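Local structure of flap endonuclease 1 (Desulfurococcus amylolyticus, 3ORY) at residues Trp310-Pro315 against Tyr340-Phe344. The protein probably cleaves 5' flaps from branched DNA during replication and repair. Residues are numbered along the deposited sequence.
Sequences WHTPDP and YVKAF
Residues 310-315 are extended up to Asp314 and turn helical at Pro315, where helix 315-325 begins. Residues 340-344 are one turn of helix 330-347, with Phe344 N hydrogen-bonded to Tyr340 O at 2.8 Å. The CA atoms come nearest at Pro313 and Val341, 6.7 Å apart. No hydrogen bond joins the segments.

Pro313 is central: its CD lies 3.6 Å from the centroid of the Phe344 ring, 11° off the normal, a CH-pi contact over one face. The CA-to-CB bonds of Tyr340 and Phe344 point toward the loop, both with chi1 t. His311 O lies 3.0 Å from Phe344 CZ, a close approach.

Pro313 CG is 3.5 Å from Tyr340 CE2, and Pro313 CB is 4.2 Å from Val341 CG1. Pro315 CG is 4.1 Å from Val341 CG1. Trp310 CB is 3.9 Å from Phe344 CZ.

Asp314 turns away and N-caps helix 315-325 through Ala317 N. Backbone hydrogen bonds tie His311 to Gly157 and Asp314 to Ala155. Tyr340 OH is hydrogen-bonded to Met156 O, and its side chain touches helix 70-84. Trp310 NE1 is hydrogen-bonded to Pro89 O of strand 88-93 in the central sheet. The proline-aromatic contact packs helix 330-347 against this loop, beside helix 143-156.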
ATOM      1  N   TRP A 310     -10.122  16.572 -10.503  1.00 41.78           N
ATOM      2  CA  TRP A 310      -9.305  16.061 -11.590  1.00 41.30           C
ATOM      3  C   TRP A 310      -9.122  17.146 -12.656  1.00 41.87           C
ATOM      4  O   TRP A 310     -10.084  17.826 -13.028  1.00 42.74           O
ATOM      5  CB  TRP A 310      -9.945  14.802 -12.183  1.00 41.15           C
ATOM      6  CG  TRP A 310      -9.965  13.641 -11.216  1.00 39.82           C
ATOM      7  CD1 TRP A 310      -9.055  12.633 -11.138  1.00 37.68           C
ATOM      8  CD2 TRP A 310     -10.932  13.387 -10.185  1.00 39.11           C
ATOM      9  NE1 TRP A 310      -9.389  11.763 -10.129  1.00 37.41           N
ATOM     10  CE2 TRP A 310     -10.535  12.202  -9.525  1.00 37.90           C
ATOM     11  CE3 TRP A 310     -12.101  14.035  -9.764  1.00 39.59           C
ATOM     12  CZ2 TRP A 310     -11.255  11.660  -8.455  1.00 37.50           C
ATOM     13  CZ3 TRP A 310     -12.820  13.491  -8.701  1.00 39.64           C
ATOM     14  CH2 TRP A 310     -12.394  12.317  -8.060  1.00 38.79           C
ATOM     15  N   HIS A 311      -7.889  17.309 -13.132  1.00 41.34           N
ATOM     16  CA  HIS A 311      -7.562  18.330 -14.140  1.00 41.63           C
ATOM     17  C   HIS A 311      -7.067  17.707 -15.429  1.00 40.97           C
ATOM     18  O   HIS A 311      -6.603  16.566 -15.438  1.00 39.74           O
ATOM     19  CB  HIS A 311      -6.508  19.310 -13.615  1.00 42.07           C
ATOM     20  CG  HIS A 311      -6.906  20.002 -12.354  1.00 44.50           C
ATOM     21  ND1 HIS A 311      -8.033  20.795 -12.263  1.00 48.50           N
ATOM     22  CD2 HIS A 311      -6.330  20.023 -11.129  1.00 46.52           C
ATOM     23  CE1 HIS A 311      -8.137  21.267 -11.033  1.00 48.71           C
ATOM     24  NE2 HIS A 311      -7.114  20.817 -10.326  1.00 48.26           N
ATOM     25  N   THR A 312      -7.166  18.469 -16.517  1.00 40.71           N
ATOM     26  CA  THR A 312      -6.712  18.024 -17.824  1.00 40.41           C
ATOM     27  C   THR A 312      -5.256  17.563 -17.753  1.00 38.85           C
ATOM     28  O   THR A 312      -4.397  18.299 -17.282  1.00 37.92           O
ATOM     29  CB  THR A 312      -6.861  19.162 -18.865  1.00 41.48           C
ATOM     30  OG1 THR A 312      -8.214  19.633 -18.845  1.00 42.78           O
ATOM     31  CG2 THR A 312      -6.512  18.680 -20.282  1.00 42.10           C
ATOM     32  N   PRO A 313      -4.977  16.329 -18.208  1.00 38.27           N
ATOM     33  CA  PRO A 313      -3.580  15.895 -18.251  1.00 37.36           C
ATOM     34  C   PRO A 313      -2.710  16.838 -19.086  1.00 37.14           C
ATOM     35  O   PRO A 313      -3.195  17.450 -20.051  1.00 37.60           O
ATOM     36  CB  PRO A 313      -3.663  14.515 -18.900  1.00 37.49           C
ATOM     37  CG  PRO A 313      -5.053  14.038 -18.565  1.00 38.62           C
ATOM     38  CD  PRO A 313      -5.909  15.257 -18.608  1.00 38.52           C
ATOM     39  N   ASP A 314      -1.443  16.959 -18.696  1.00 35.66           N
ATOM     40  CA  ASP A 314      -0.463  17.769 -19.410  1.00 35.83           C
ATOM     41  C   ASP A 314       0.588  16.820 -20.016  1.00 35.22           C
ATOM     42  O   ASP A 314       1.572  16.480 -19.358  1.00 34.51           O
ATOM     43  CB  ASP A 314       0.160  18.787 -18.434  1.00 35.65           C
ATOM     44  CG  ASP A 314       1.173  19.726 -19.100  1.00 36.85           C
ATOM     45  OD1 ASP A 314       1.620  19.483 -20.240  1.00 37.05           O
ATOM     46  OD2 ASP A 314       1.550  20.711 -18.440  1.00 38.12           O
ATOM     47  N   PRO A 315       0.358  16.353 -21.265  1.00 35.74           N
ATOM     48  CA  PRO A 315       1.231  15.331 -21.863  1.00 35.30           C
ATOM     49  C   PRO A 315       2.702  15.739 -21.926  1.00 34.82           C
ATOM     50  O   PRO A 315       3.580  14.931 -21.611  1.00 34.21           O
ATOM     51  CB  PRO A 315       0.649  15.151 -23.272  1.00 36.49           C
ATOM     52  CG  PRO A 315      -0.811  15.482 -23.100  1.00 36.82           C
ATOM     53  CD  PRO A 315      -0.814  16.635 -22.120  1.00 36.10           C
ATOM     54  N   TYR A 340      -4.301   7.328 -22.526  1.00 39.10           N
ATOM     55  CA  TYR A 340      -4.688   7.920 -21.255  1.00 38.02           C
ATOM     56  C   TYR A 340      -5.561   9.158 -21.418  1.00 38.63           C
ATOM     57  O   TYR A 340      -6.572   9.285 -20.727  1.00 38.33           O
ATOM     58  CB  TYR A 340      -3.460   8.235 -20.384  1.00 37.06           C
ATOM     59  CG  TYR A 340      -3.770   9.011 -19.119  1.00 35.35           C
ATOM     60  CD1 TYR A 340      -4.614   8.482 -18.127  1.00 35.54           C
ATOM     61  CD2 TYR A 340      -3.204  10.269 -18.900  1.00 35.61           C
ATOM     62  CE1 TYR A 340      -4.886   9.200 -16.947  1.00 34.48           C
ATOM     63  CE2 TYR A 340      -3.465  10.991 -17.725  1.00 34.37           C
ATOM     64  CZ  TYR A 340      -4.311  10.449 -16.759  1.00 34.32           C
ATOM     65  OH  TYR A 340      -4.569  11.176 -15.617  1.00 34.87           O
ATOM     66  N   VAL A 341      -5.185  10.063 -22.323  1.00 39.35           N
ATOM     67  CA  VAL A 341      -5.978  11.285 -22.520  1.00 40.76           C
ATOM     68  C   VAL A 341      -7.400  10.978 -23.011  1.00 42.27           C
ATOM     69  O   VAL A 341      -8.364  11.618 -22.581  1.00 42.25           O
ATOM     70  CB  VAL A 341      -5.273  12.363 -23.404  1.00 40.99           C
ATOM     71  CG1 VAL A 341      -3.975  12.844 -22.736  1.00 40.32           C
ATOM     72  CG2 VAL A 341      -5.008  11.871 -24.824  1.00 41.81           C
ATOM     73  N   LYS A 342      -7.527   9.982 -23.883  1.00 43.87           N
ATOM     74  CA  LYS A 342      -8.843   9.556 -24.362  1.00 45.95           C
ATOM     75  C   LYS A 342      -9.691   8.993 -23.226  1.00 45.82           C
ATOM     76  O   LYS A 342     -10.835   9.410 -23.033  1.00 45.99           O
ATOM     77  CB  LYS A 342      -8.719   8.551 -25.511  1.00 47.07           C
ATOM     78  CG  LYS A 342      -8.095   9.119 -26.803  1.00 50.23           C
ATOM     79  CD  LYS A 342      -9.035  10.074 -27.579  1.00 55.93           C
ATOM     80  CE  LYS A 342      -8.885  11.549 -27.146  1.00 57.23           C
ATOM     81  NZ  LYS A 342      -7.523  12.113 -27.401  1.00 58.51           N
ATOM     82  N   ALA A 343      -9.110   8.078 -22.454  1.00 45.81           N
ATOM     83  CA  ALA A 343      -9.820   7.468 -21.335  1.00 46.03           C
ATOM     84  C   ALA A 343     -10.169   8.503 -20.258  1.00 46.07           C
ATOM     85  O   ALA A 343     -11.231   8.424 -19.645  1.00 45.89           O
ATOM     86  CB  ALA A 343      -9.019   6.312 -20.757  1.00 45.52           C
ATOM     87  N   PHE A 344      -9.287   9.486 -20.053  1.00 46.26           N
ATOM     88  CA  PHE A 344      -9.528  10.568 -19.089  1.00 46.66           C
ATOM     89  C   PHE A 344     -10.760  11.384 -19.475  1.00 48.01           C
ATOM     90  O   PHE A 344     -11.623  11.651 -18.646  1.00 47.50           O
ATOM     91  CB  PHE A 344      -8.305  11.493 -18.991  1.00 46.16           C
ATOM     92  CG  PHE A 344      -8.366  12.469 -17.845  1.00 45.82           C
ATOM     93  CD1 PHE A 344      -7.678  12.212 -16.662  1.00 45.42           C
ATOM     94  CD2 PHE A 344      -9.100  13.649 -17.950  1.00 46.78           C
ATOM     95  CE1 PHE A 344      -7.725  13.113 -15.593  1.00 44.65           C
ATOM     96  CE2 PHE A 344      -9.154  14.553 -16.884  1.00 46.61           C
ATOM     97  CZ  PHE A 344      -8.470  14.280 -15.708  1.00 45.30           C
TER